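Side-chain contacts in erythrocyte membrane protein 1 (Plasmodium falciparum, PDB 2XU0), which probably binds host-cell receptors as a parasite surface adhesin, this fragment being its N-terminal segment and first Duffy-binding-like domain, implicated in rosetting: residues R94-G99 and V161-K166; R136-Q141 and A193-D198; G200-G205 and D215-G220; Q263-L268 and P302-D307. The protein carries 10 engineered substitutions. One frame throughout, in Å; residues are numbered along the deposited sequence. Where two conformers were deposited one is given.

Overall arrangement
All four contacts lie in the helical part of the Duffy-binding-like domain. Contacts 1, 2 and 4 are buried, while contact 3, at the end of helix 186-204, is only partly so. Contacts 2 and 3 share that helix, about 12 Å apart between centres. Contacts 1 and 2 are joined covalently by the C97-C139 disulfide, and each sets a loop residue against a helix. Contact 4 places helix 249-268 against the loop leading to helix 311-338 and meets contact 2 through F196. Chemistry follows place: small apolar touches in contacts 1 and 2, an indole covered by two prolines and a threonine methyl in contact 4, and a side-chain-to-backbone hydrogen bond in contact 3.

Contact 1. Residues R94-G99 and V161-K166; sequences RKPCYG and VLVTAK
P96 lays the CG corner of its ring against V163 on helix 154-175, meeting both side chain and backbone. P96 CG stands 3.8 Å from V163 CG1 and 3.7 Å from V163 O. The two side chains cross at about a right angle; the side-chain atoms that meet are P96 CG and V163 CG1. That methyl is put there by the valine torsion: CG1 lies anti to the backbone N (chi1 172°), and CG2 takes the other branch position beside N. T164 adds its backbone, with P96 CG 4.2 Å from T164 CA; its hydroxyl is engaged by N142 and by the carbonyl of N160. The chains come close here, P96 CA to T164 CA being 5.6 Å, and the joint surface is small, 115 Å². Y167, one turn further along the helix, also touches the proline, and L78 of helix 78-81 touches V163. The P96 backbone also bonds to that of Q141, and the next residue, C97, is tied to C139. Such disulfide-tied loops packed on long helices are consistent with the cysteine-rich, largely helical Duffy-binding-like fold.

Contact 2. Residues R136-Q141 and A193-D198; sequences RHICDQ and ARSFAD
I138 faces S195 with their CA atoms 7.8 Å apart, where the chain has just left helix 133-136 at H137 and turns through an inverse gamma turn centred on C139, while A193-D198 is an unbroken piece of helix 186-204. The contact is made by the end of one side chain: I138 CD1 reaches D198 CB at 3.8 Å. That is the methyl's closest approach, I138 CD1 standing a little further off, 4.3 Å, from both S195 O and S195 OG. The isoleucine is bent out of a staggered rotamer (chi1 -134°), and chi2 near trans (168°) extends the chain to CD1. D198 CG lies beside the backbone N, anti to the carbonyl carbon (chi1 -78°); OD2 pairs with R134 and OD1 with R314, a buried arrangement that would probably keep the acid charged. S195 OG is likewise occupied, by E168 and R134. The surface shared by the segments is only 101 Å². Around this joint, helix 154-175 contributes E168 beside I138 and I172 beside S195, helix 311-338 supplies R314, and F196 packs on R261, I264 and L268 of helix 249-268.

Contact 3. Residues G200-G205 and D215-G220; sequences GDIVRG and DKVQKG
I202 and G205 meet Q218 where helix 186-204 ends in a Schellman motif and the chain returns, after the loop 205-215, as helix 216-231: a helix-loop-helix connection of the Duffy-binding-like domain. Of hydrogen bonds, one crosses between the helices: Q218 NE2 donates to I202 O at 2.9 Å, nearly straight at 175°. The acceptor lies in the plane of the glutamine amide, whereas the donor is tilted 23° out of the carbonyl plane. I202 O also accepts from G205 N at 3.1 Å, and the two donors arrive from opposite faces of the carbonyl. A bend at chi2 (-53°) swings the glutamine amide back to the helix end, where R253 donates to its OE1 and thereby helps fix the flip of the amide. Within the first helix R204 NH2 forms a salt bridge with D201 OD1 at 2.8 Å, weak as a hydrogen bond, its geometry being bent; D201 OD2 reaches out to R314 of helix 311-338. Apolar contact is narrow and tight. I202 CG2 touches V217 CG1 at 3.5 Å, and lies 3.7 Å from Q218 NE2. Q218 OE1 comes to 3.5 Å from G205 CA.

Contact 4. Residues Q263-L268 and P302-D307; sequences QIWKAL and PPTYLD
The W265 indole has P302 over one face, with P302 CB 4.1 Å from the centroid of its five-membered ring. P303 and T304 approach the same side obliquely, P303 CD lying 3.4 Å from W265 NE1 and T304 CG2 3.7 Å from W265 CZ3. This proline-tryptophan packing, with CH-pi contacts to both rings of the indole, joins helix 249-268 to the loop before helix 311-338 in the Duffy-binding-like domain. The W265 side chain leaves its helix with CG anti to the backbone N (chi1 180°), which carries the ring outward to the loop. P302 slides past it antiparallel, its CG also 3.7 Å from W265 CB; P303 and T304 cross it at about right angles. W265 NE1 is satisfied by the carbonyl of C295, which probably helps fix the rotation of the ring, and F196 of helix 186-204 touches its six-membered part. Three residues thus cover the indole without giving it a polar bond, and the segments bury 179 Å² together. E27, in the N-terminal segment of PfEMP1, bonds to the T304 hydroxyl and brings that segment onto this loop. The same oxygen closes an ST turn: L306 N donates to T304 OG1 at 3.1 Å.

Contact 1. Residues R94-G99 and V161-K166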
loop_
_atom_site.group_PDB
_atom_site.type_symbol
_atom_site.label_atom_id
_atom_site.label_comp_id
_atom_site.label_asym_id
_atom_site.label_seq_id
_atom_site.Cartn_x
_atom_site.Cartn_y
_atom_site.Cartn_z
ATOM N N ARG A 94 25.078 10.098 4.051
ATOM C CA ARG A 94 24.479 9.806 2.730
ATOM C C ARG A 94 23.080 10.408 2.577
ATOM O O ARG A 94 22.445 10.748 3.574
ATOM C CB ARG A 94 24.340 8.281 2.464
ATOM C CG ARG A 94 25.295 7.522 1.472
ATOM C CD ARG A 94 25.717 8.336 0.255
ATOM N NE ARG A 94 24.613 8.643 -0.663
ATOM C CZ ARG A 94 24.644 9.624 -1.560
ATOM N NH1 ARG A 94 25.702 10.420 -1.644
ATOM N NH2 ARG A 94 23.617 9.820 -2.374
ATOM N N LYS A 95 22.579 10.463 1.328
ATOM C CA LYS A 95 21.238 10.924 0.925
ATOM C C LYS A 95 20.164 9.771 1.097
ATOM O O LYS A 95 20.583 8.618 1.294
ATOM C CB LYS A 95 21.286 11.346 -0.563
ATOM C CG LYS A 95 21.942 12.693 -0.856
ATOM C CD LYS A 95 21.085 13.912 -0.486
ATOM C CE LYS A 95 21.878 15.203 -0.444
ATOM N NZ LYS A 95 22.879 15.219 0.662
ATOM N N PRO A 96 18.823 10.013 0.844
ATOM C CA PRO A 96 17.802 8.954 1.029
ATOM C C PRO A 96 17.501 7.933 -0.081
ATOM O O PRO A 96 17.270 6.774 0.270
ATOM C CB PRO A 96 16.535 9.760 1.368
ATOM C CG PRO A 96 17.024 11.144 1.687
ATOM C CD PRO A 96 18.133 11.304 0.695
ATOM N N CYS A 97 17.426 8.335 -1.392
ATOM C CA CYS A 97 17.086 7.400 -2.495
ATOM C C CYS A 97 18.255 6.633 -3.158
ATOM O O CYS A 97 18.024 5.868 -4.103
ATOM C CB CYS A 97 16.202 8.057 -3.551
ATOM S SG CYS A 97 14.699 8.834 -2.907
ATOM N N TYR A 98 19.483 6.853 -2.707
ATOM C CA TYR A 98 20.665 6.196 -3.270
ATOM C C TYR A 98 20.661 4.701 -2.999
ATOM O O TYR A 98 20.487 4.269 -1.854
ATOM C CB TYR A 98 21.962 6.832 -2.737
ATOM C CG TYR A 98 23.219 6.126 -3.201
ATOM C CD1 TYR A 98 23.596 6.139 -4.545
ATOM C CD2 TYR A 98 24.019 5.422 -2.302
ATOM C CE1 TYR A 98 24.751 5.488 -4.978
ATOM C CE2 TYR A 98 25.165 4.751 -2.729
ATOM C CZ TYR A 98 25.536 4.802 -4.065
ATOM O OH TYR A 98 26.667 4.157 -4.492
ATOM N N GLY A 99 20.890 3.943 -4.064
ATOM C CA GLY A 99 20.933 2.489 -4.026
ATOM C C GLY A 99 19.560 1.880 -4.192
ATOM O O GLY A 99 19.426 0.665 -4.361
ATOM N N VAL A 161 14.872 12.607 9.601
ATOM C CA VAL A 161 13.548 12.105 9.214
ATOM C C VAL A 161 12.855 13.031 8.218
ATOM O O VAL A 161 12.224 12.555 7.276
ATOM C CB VAL A 161 12.673 11.715 10.452
ATOM C CG1 VAL A 161 11.282 11.218 10.013
ATOM C CG2 VAL A 161 13.375 10.640 11.293
ATOM N N LEU A 162 13.016 14.356 8.384
ATOM C CA LEU A 162 12.438 15.325 7.432
ATOM C C LEU A 162 13.106 15.176 6.080
ATOM O O LEU A 162 12.423 15.206 5.058
ATOM C CB LEU A 162 12.553 16.777 7.925
ATOM C CG LEU A 162 11.758 17.204 9.168
ATOM C CD1 LEU A 162 11.821 18.700 9.323
ATOM C CD2 LEU A 162 10.301 16.789 9.107
ATOM N N VAL A 163 14.433 14.916 6.075
ATOM C CA VAL A 163 15.214 14.683 4.838
ATOM C C VAL A 163 14.667 13.420 4.145
ATOM O O VAL A 163 14.453 13.440 2.931
ATOM C CB VAL A 163 16.755 14.606 5.139
ATOM C CG1 VAL A 163 17.567 14.177 3.899
ATOM C CG2 VAL A 163 17.278 15.942 5.696
ATOM N N THR A 164 14.369 12.336 4.932
ATOM C CA THR A 164 13.806 11.090 4.372
ATOM C C THR A 164 12.439 11.398 3.716
ATOM O O THR A 164 12.196 11.029 2.561
ATOM C CB THR A 164 13.652 10.041 5.517
ATOM O OG1 THR A 164 14.914 9.741 6.106
ATOM C CG2 THR A 164 12.972 8.773 5.071
ATOM N N ALA A 165 11.562 12.090 4.464
ATOM C CA ALA A 165 10.216 12.463 4.011
ATOM C C ALA A 165 10.236 13.276 2.725
ATOM O O ALA A 165 9.576 12.898 1.749
ATOM C CB ALA A 165 9.476 13.200 5.128
ATOM N N LYS A 166 11.051 14.357 2.687
ATOM C CA LYS A 166 11.198 15.188 1.484
ATOM C C LYS A 166 11.517 14.329 0.247
ATOM O O LYS A 166 10.779 14.363 -0.757
ATOM C CB LYS A 166 12.292 16.255 1.710
ATOM C CG LYS A 166 12.686 17.033 0.436
ATOM C CD LYS A 166 14.059 17.703 0.573
ATOM C CE LYS A 166 14.536 18.419 -0.678
ATOM N NZ LYS A 166 14.931 17.484 -1.769
#

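Contact 2. Residues R136-Q141 and A193-D198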
loop_
_atom_site.group_PDB
_atom_site.type_symbol
_atom_site.label_atom_id
_atom_site.label_comp_id
_atom_site.label_asym_id
_atom_site.label_seq_id
_atom_site.Cartn_x
_atom_site.Cartn_y
_atom_site.Cartn_z
ATOM N N ARG A 136 9.477 -1.825 -0.317
ATOM C CA ARG A 136 10.774 -2.460 -0.614
ATOM C C ARG A 136 11.881 -1.446 -0.977
ATOM O O ARG A 136 13.001 -1.526 -0.463
ATOM C CB ARG A 136 10.612 -3.460 -1.770
ATOM C CG ARG A 136 9.855 -4.731 -1.416
ATOM C CD ARG A 136 9.805 -5.645 -2.613
ATOM N NE ARG A 136 11.051 -6.414 -2.706
ATOM C CZ ARG A 136 11.237 -7.440 -3.527
ATOM N NH1 ARG A 136 10.271 -7.821 -4.357
ATOM N NH2 ARG A 136 12.391 -8.095 -3.529
ATOM N N HIS A 137 11.544 -0.465 -1.806
ATOM C CA HIS A 137 12.522 0.507 -2.292
ATOM C C HIS A 137 12.411 1.896 -1.692
ATOM O O HIS A 137 12.943 2.841 -2.259
ATOM C CB HIS A 137 12.504 0.527 -3.825
ATOM C CG HIS A 137 12.361 -0.829 -4.431
ATOM N ND1 HIS A 137 13.342 -1.807 -4.269
ATOM C CD2 HIS A 137 11.357 -1.338 -5.179
ATOM C CE1 HIS A 137 12.901 -2.866 -4.929
ATOM N NE2 HIS A 137 11.714 -2.629 -5.497
ATOM N N ILE A 138 11.778 2.012 -0.508
ATOM C CA ILE A 138 11.610 3.268 0.227
ATOM C C ILE A 138 12.948 4.030 0.387
ATOM O O ILE A 138 14.000 3.405 0.594
ATOM C CB ILE A 138 10.860 3.028 1.583
ATOM C CG1 ILE A 138 9.749 4.062 1.792
ATOM C CG2 ILE A 138 11.817 2.941 2.811
ATOM C CD1 ILE A 138 8.762 3.762 2.942
ATOM N N CYS A 139 12.895 5.369 0.296
ATOM C CA CYS A 139 14.090 6.219 0.415
ATOM C C CYS A 139 14.502 6.465 1.859
ATOM O O CYS A 139 14.317 7.573 2.366
ATOM C CB CYS A 139 13.909 7.525 -0.356
ATOM S SG CYS A 139 13.596 7.304 -2.124
ATOM N N ASP A 140 15.111 5.445 2.508
ATOM C CA ASP A 140 15.523 5.446 3.917
ATOM C C ASP A 140 17.056 5.423 4.133
ATOM O O ASP A 140 17.523 5.350 5.274
ATOM C CB ASP A 140 14.896 4.191 4.610
ATOM C CG ASP A 140 15.473 2.839 4.164
ATOM O OD1 ASP A 140 16.157 2.789 3.103
ATOM O OD2 ASP A 140 15.189 1.827 4.828
ATOM N N GLN A 141 17.825 5.464 3.041
ATOM C CA GLN A 141 19.287 5.376 3.053
ATOM C C GLN A 141 20.059 6.258 4.033
ATOM O O GLN A 141 20.993 5.770 4.674
ATOM C CB GLN A 141 19.840 5.388 1.636
ATOM C CG GLN A 141 21.067 4.505 1.464
ATOM C CD GLN A 141 22.346 5.292 1.345
ATOM O OE1 GLN A 141 23.389 4.874 1.846
ATOM N NE2 GLN A 141 22.302 6.418 0.635
ATOM N N ALA A 193 0.366 8.894 1.913
ATOM C CA ALA A 193 -0.136 8.463 3.251
ATOM C C ALA A 193 0.397 7.044 3.574
ATOM O O ALA A 193 0.736 6.744 4.720
ATOM C CB ALA A 193 -1.641 8.467 3.249
ATOM N N ARG A 194 0.551 6.206 2.541
ATOM C CA ARG A 194 1.077 4.854 2.722
ATOM C C ARG A 194 2.537 4.858 3.101
ATOM O O ARG A 194 2.922 4.071 3.953
ATOM C CB ARG A 194 0.825 3.998 1.492
ATOM C CG ARG A 194 -0.633 3.694 1.301
ATOM C CD ARG A 194 -0.749 2.922 0.036
ATOM N NE ARG A 194 -2.104 2.444 -0.173
ATOM C CZ ARG A 194 -2.684 2.401 -1.357
ATOM N NH1 ARG A 194 -2.034 2.823 -2.435
ATOM N NH2 ARG A 194 -3.911 1.936 -1.481
ATOM N N SER A 195 3.349 5.763 2.497
ATOM C CA SER A 195 4.764 5.911 2.822
ATOM C C SER A 195 4.929 6.546 4.179
ATOM O O SER A 195 5.800 6.150 4.933
ATOM C CB SER A 195 5.489 6.725 1.743
ATOM O OG SER A 195 5.753 5.868 0.649
ATOM N N PHE A 196 4.106 7.567 4.485
ATOM C CA PHE A 196 4.095 8.257 5.784
ATOM C C PHE A 196 3.906 7.224 6.890
ATOM O O PHE A 196 4.603 7.266 7.923
ATOM C CB PHE A 196 2.910 9.223 5.825
ATOM C CG PHE A 196 2.716 9.997 7.103
ATOM C CD1 PHE A 196 3.668 10.917 7.531
ATOM C CD2 PHE A 196 1.515 9.920 7.801
ATOM C CE1 PHE A 196 3.423 11.741 8.647
ATOM C CE2 PHE A 196 1.275 10.721 8.927
ATOM C CZ PHE A 196 2.241 11.600 9.363
ATOM N N ALA A 197 2.952 6.312 6.672
ATOM C CA ALA A 197 2.655 5.212 7.628
ATOM C C ALA A 197 3.843 4.223 7.785
ATOM O O ALA A 197 4.187 3.864 8.908
ATOM C CB ALA A 197 1.393 4.480 7.208
ATOM N N ASP A 198 4.508 3.858 6.677
ATOM C CA ASP A 198 5.689 2.991 6.738
ATOM C C ASP A 198 6.848 3.689 7.473
ATOM O O ASP A 198 7.531 3.045 8.268
ATOM C CB ASP A 198 6.122 2.509 5.327
ATOM C CG ASP A 198 5.279 1.380 4.742
ATOM O OD1 ASP A 198 4.583 0.686 5.518
ATOM O OD2 ASP A 198 5.329 1.178 3.517
#

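Contact 3. Residues G200-G205 and D215-G220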
loop_
_atom_site.group_PDB
_atom_site.type_symbol
_atom_site.label_atom_id
_atom_site.label_comp_id
_atom_site.label_asym_id
_atom_site.label_seq_id
_atom_site.Cartn_x
_atom_site.Cartn_y
_atom_site.Cartn_z
ATOM N N GLY A 200 6.604 6.080 9.776
ATOM C CA GLY A 200 6.218 6.044 11.191
ATOM C C GLY A 200 6.526 4.699 11.822
ATOM O O GLY A 200 7.040 4.647 12.946
ATOM N N ASP A 201 6.257 3.592 11.077
ATOM C CA ASP A 201 6.602 2.264 11.615
ATOM C C ASP A 201 8.098 2.019 11.696
ATOM O O ASP A 201 8.543 1.364 12.630
ATOM C CB ASP A 201 5.829 1.118 10.927
ATOM C CG ASP A 201 4.372 1.073 11.364
ATOM O OD1 ASP A 201 4.028 1.745 12.372
ATOM O OD2 ASP A 201 3.557 0.462 10.647
ATOM N N ILE A 202 8.888 2.605 10.761
ATOM C CA ILE A 202 10.350 2.469 10.783
ATOM C C ILE A 202 10.881 3.233 12.007
ATOM O O ILE A 202 11.626 2.677 12.809
ATOM C CB ILE A 202 11.014 2.952 9.441
ATOM C CG1 ILE A 202 10.624 2.043 8.243
ATOM C CG2 ILE A 202 12.533 3.024 9.600
ATOM C CD1 ILE A 202 10.785 2.704 6.841
ATOM N N VAL A 203 10.448 4.494 12.151
ATOM C CA VAL A 203 10.813 5.352 13.264
ATOM C C VAL A 203 10.478 4.672 14.583
ATOM O O VAL A 203 11.315 4.666 15.479
ATOM C CB VAL A 203 10.157 6.757 13.138
ATOM C CG1 VAL A 203 10.254 7.543 14.444
ATOM C CG2 VAL A 203 10.781 7.551 11.991
ATOM N N ARG A 204 9.285 4.082 14.696
ATOM C CA ARG A 204 8.825 3.435 15.945
ATOM C C ARG A 204 9.386 2.041 16.203
ATOM O O ARG A 204 9.192 1.503 17.288
ATOM C CB ARG A 204 7.280 3.446 16.030
ATOM C CG ARG A 204 6.694 4.866 16.250
ATOM C CD ARG A 204 5.186 4.954 16.089
ATOM N NE ARG A 204 4.743 4.586 14.740
ATOM C CZ ARG A 204 3.496 4.707 14.285
ATOM N NH1 ARG A 204 2.544 5.227 15.055
ATOM N NH2 ARG A 204 3.193 4.310 13.063
ATOM N N GLY A 205 10.032 1.449 15.206
ATOM C CA GLY A 205 10.565 0.100 15.319
ATOM C C GLY A 205 9.512 -0.992 15.218
ATOM O O GLY A 205 9.740 -2.111 15.681
ATOM N N ASP A 215 20.414 -4.590 9.316
ATOM C CA ASP A 215 19.398 -3.796 10.037
ATOM C C ASP A 215 19.925 -2.429 10.496
ATOM O O ASP A 215 19.612 -1.984 11.611
ATOM C CB ASP A 215 18.857 -4.599 11.241
ATOM C CG ASP A 215 17.377 -4.447 11.549
ATOM O OD1 ASP A 215 16.653 -3.868 10.712
ATOM O OD2 ASP A 215 16.925 -5.005 12.577
ATOM N N LYS A 216 20.729 -1.768 9.624
ATOM C CA LYS A 216 21.381 -0.483 9.930
ATOM C C LYS A 216 20.457 0.631 10.356
ATOM O O LYS A 216 20.774 1.336 11.316
ATOM C CB LYS A 216 22.331 -0.049 8.793
ATOM C CG LYS A 216 23.664 -0.800 8.911
ATOM C CD LYS A 216 24.627 -0.536 7.773
ATOM C CE LYS A 216 25.890 -1.365 7.917
ATOM N NZ LYS A 216 26.877 -1.061 6.847
ATOM N N VAL A 217 19.303 0.792 9.659
ATOM C CA VAL A 217 18.335 1.851 10.009
ATOM C C VAL A 217 17.896 1.669 11.438
ATOM O O VAL A 217 17.996 2.608 12.210
ATOM C CB VAL A 217 17.109 1.931 9.035
ATOM C CG1 VAL A 217 16.058 2.908 9.568
ATOM C CG2 VAL A 217 17.535 2.336 7.634
ATOM N N GLN A 218 17.480 0.441 11.820
ATOM C CA GLN A 218 17.008 0.142 13.180
ATOM C C GLN A 218 18.068 0.275 14.247
ATOM O O GLN A 218 17.795 0.815 15.330
ATOM C CB GLN A 218 16.322 -1.227 13.253
ATOM C CG GLN A 218 14.965 -1.241 12.559
ATOM C CD GLN A 218 14.037 -0.135 13.039
ATOM O OE1 GLN A 218 13.861 0.112 14.236
ATOM N NE2 GLN A 218 13.381 0.521 12.119
ATOM N N LYS A 219 19.281 -0.205 13.943
ATOM C CA LYS A 219 20.403 -0.124 14.879
ATOM C C LYS A 219 20.796 1.323 15.146
ATOM O O LYS A 219 21.022 1.672 16.302
ATOM C CB LYS A 219 21.575 -0.994 14.406
ATOM C CG LYS A 219 21.165 -2.456 14.447
ATOM C CD LYS A 219 22.248 -3.453 14.116
ATOM C CE LYS A 219 21.627 -4.822 13.929
ATOM N NZ LYS A 219 21.176 -5.434 15.213
ATOM N N GLY A 220 20.769 2.158 14.095
ATOM C CA GLY A 220 21.029 3.588 14.208
ATOM C C GLY A 220 19.985 4.270 15.062
ATOM O O GLY A 220 20.322 5.025 15.979
#

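Contact 4. Residues Q263-L268 and P302-D307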
loop_
_atom_site.group_PDB
_atom_site.type_symbol
_atom_site.label_atom_id
_atom_site.label_comp_id
_atom_site.label_asym_id
_atom_site.label_seq_id
_atom_site.Cartn_x
_atom_site.Cartn_y
_atom_site.Cartn_z
ATOM N N GLN A 263 5.032 17.816 11.352
ATOM C CA GLN A 263 6.173 18.371 10.584
ATOM C C GLN A 263 6.656 17.343 9.566
ATOM O O GLN A 263 6.943 17.694 8.410
ATOM C CB GLN A 263 7.367 18.691 11.496
ATOM C CG GLN A 263 7.071 19.493 12.737
ATOM C CD GLN A 263 8.334 19.713 13.520
ATOM O OE1 GLN A 263 9.245 20.427 13.081
ATOM N NE2 GLN A 263 8.421 19.083 14.692
ATOM N N ILE A 264 6.712 16.059 9.977
ATOM C CA ILE A 264 7.099 14.968 9.074
ATOM C C ILE A 264 6.153 14.940 7.845
ATOM O O ILE A 264 6.632 14.876 6.706
ATOM C CB ILE A 264 7.227 13.606 9.827
ATOM C CG1 ILE A 264 8.468 13.643 10.780
ATOM C CG2 ILE A 264 7.350 12.407 8.815
ATOM C CD1 ILE A 264 8.368 12.806 12.161
ATOM N N TRP A 265 4.823 15.062 8.073
ATOM C CA TRP A 265 3.834 15.085 6.972
ATOM C C TRP A 265 4.088 16.294 6.067
ATOM O O TRP A 265 3.907 16.182 4.855
ATOM C CB TRP A 265 2.396 15.152 7.510
ATOM C CG TRP A 265 1.351 15.187 6.406
ATOM C CD1 TRP A 265 0.653 16.275 5.973
ATOM C CD2 TRP A 265 0.979 14.104 5.543
ATOM N NE1 TRP A 265 -0.099 15.947 4.871
ATOM C CE2 TRP A 265 0.037 14.605 4.625
ATOM C CE3 TRP A 265 1.332 12.740 5.478
ATOM C CZ2 TRP A 265 -0.535 13.805 3.635
ATOM C CZ3 TRP A 265 0.769 11.951 4.493
ATOM C CH2 TRP A 265 -0.182 12.465 3.614
ATOM N N LYS A 266 4.436 17.468 6.684
ATOM C CA LYS A 266 4.737 18.719 5.964
ATOM C C LYS A 266 5.941 18.484 5.049
ATOM O O LYS A 266 5.838 18.723 3.863
ATOM C CB LYS A 266 4.978 19.878 6.960
ATOM C CG LYS A 266 4.996 21.246 6.298
ATOM C CD LYS A 266 5.043 22.394 7.295
ATOM C CE LYS A 266 5.147 23.713 6.555
ATOM N NZ LYS A 266 5.342 24.866 7.477
ATOM N N ALA A 267 7.045 17.912 5.569
ATOM C CA ALA A 267 8.204 17.591 4.727
ATOM C C ALA A 267 7.837 16.607 3.592
ATOM O O ALA A 267 8.171 16.838 2.424
ATOM C CB ALA A 267 9.326 17.029 5.587
ATOM N N LEU A 268 7.100 15.530 3.928
ATOM C CA LEU A 268 6.692 14.530 2.949
ATOM C C LEU A 268 5.931 15.109 1.767
ATOM O O LEU A 268 6.046 14.593 0.651
ATOM C CB LEU A 268 5.877 13.394 3.638
ATOM C CG LEU A 268 5.386 12.220 2.737
ATOM C CD1 LEU A 268 6.566 11.357 2.215
ATOM C CD2 LEU A 268 4.408 11.346 3.501
ATOM N N PRO A 302 -2.084 16.242 9.954
ATOM C CA PRO A 302 -2.187 15.413 8.738
ATOM C C PRO A 302 -3.622 14.981 8.426
ATOM O O PRO A 302 -4.416 14.750 9.342
ATOM C CB PRO A 302 -1.272 14.226 9.049
ATOM C CG PRO A 302 -0.285 14.758 10.008
ATOM C CD PRO A 302 -1.020 15.755 10.854
ATOM N N PRO A 303 -4.014 14.840 7.153
ATOM C CA PRO A 303 -5.401 14.404 6.885
ATOM C C PRO A 303 -5.552 12.887 7.023
ATOM O O PRO A 303 -6.645 12.369 6.852
ATOM C CB PRO A 303 -5.648 14.877 5.448
ATOM C CG PRO A 303 -4.283 14.886 4.823
ATOM C CD PRO A 303 -3.241 14.980 5.903
ATOM N N THR A 304 -4.436 12.184 7.282
ATOM C CA THR A 304 -4.412 10.730 7.371
ATOM C C THR A 304 -4.119 10.251 8.780
ATOM O O THR A 304 -3.414 10.910 9.564
ATOM C CB THR A 304 -3.427 10.095 6.307
ATOM O OG1 THR A 304 -3.481 8.672 6.419
ATOM C CG2 THR A 304 -1.968 10.499 6.516
ATOM N N TYR A 305 -4.599 9.035 9.046
ATOM C CA TYR A 305 -4.388 8.288 10.284
ATOM C C TYR A 305 -3.909 6.867 9.959
ATOM O O TYR A 305 -4.005 5.985 10.796
ATOM C CB TYR A 305 -5.657 8.296 11.132
ATOM C CG TYR A 305 -6.105 9.711 11.457
ATOM C CD1 TYR A 305 -5.574 10.403 12.550
ATOM C CD2 TYR A 305 -7.013 10.380 10.638
ATOM C CE1 TYR A 305 -5.993 11.707 12.851
ATOM C CE2 TYR A 305 -7.420 11.686 10.923
ATOM C CZ TYR A 305 -6.952 12.320 12.058
ATOM O OH TYR A 305 -7.387 13.598 12.315
ATOM N N LEU A 306 -3.328 6.661 8.758
ATOM C CA LEU A 306 -2.809 5.350 8.356
ATOM C C LEU A 306 -1.643 4.942 9.232
ATOM O O LEU A 306 -1.474 3.753 9.496
ATOM C CB LEU A 306 -2.432 5.293 6.875
ATOM C CG LEU A 306 -3.571 5.205 5.841
ATOM C CD1 LEU A 306 -2.991 5.081 4.431
ATOM C CD2 LEU A 306 -4.488 4.018 6.088
ATOM N N ASP A 307 -0.894 5.928 9.774
ATOM C CA ASP A 307 0.209 5.639 10.695
ATOM C C ASP A 307 -0.293 5.030 12.040
ATOM O O ASP A 307 0.509 4.693 12.912
ATOM C CB ASP A 307 1.106 6.876 10.886
ATOM C CG ASP A 307 0.412 8.170 11.308
ATOM O OD1 ASP A 307 -0.736 8.415 10.853
ATOM O OD2 ASP A 307 1.059 8.988 12.006
#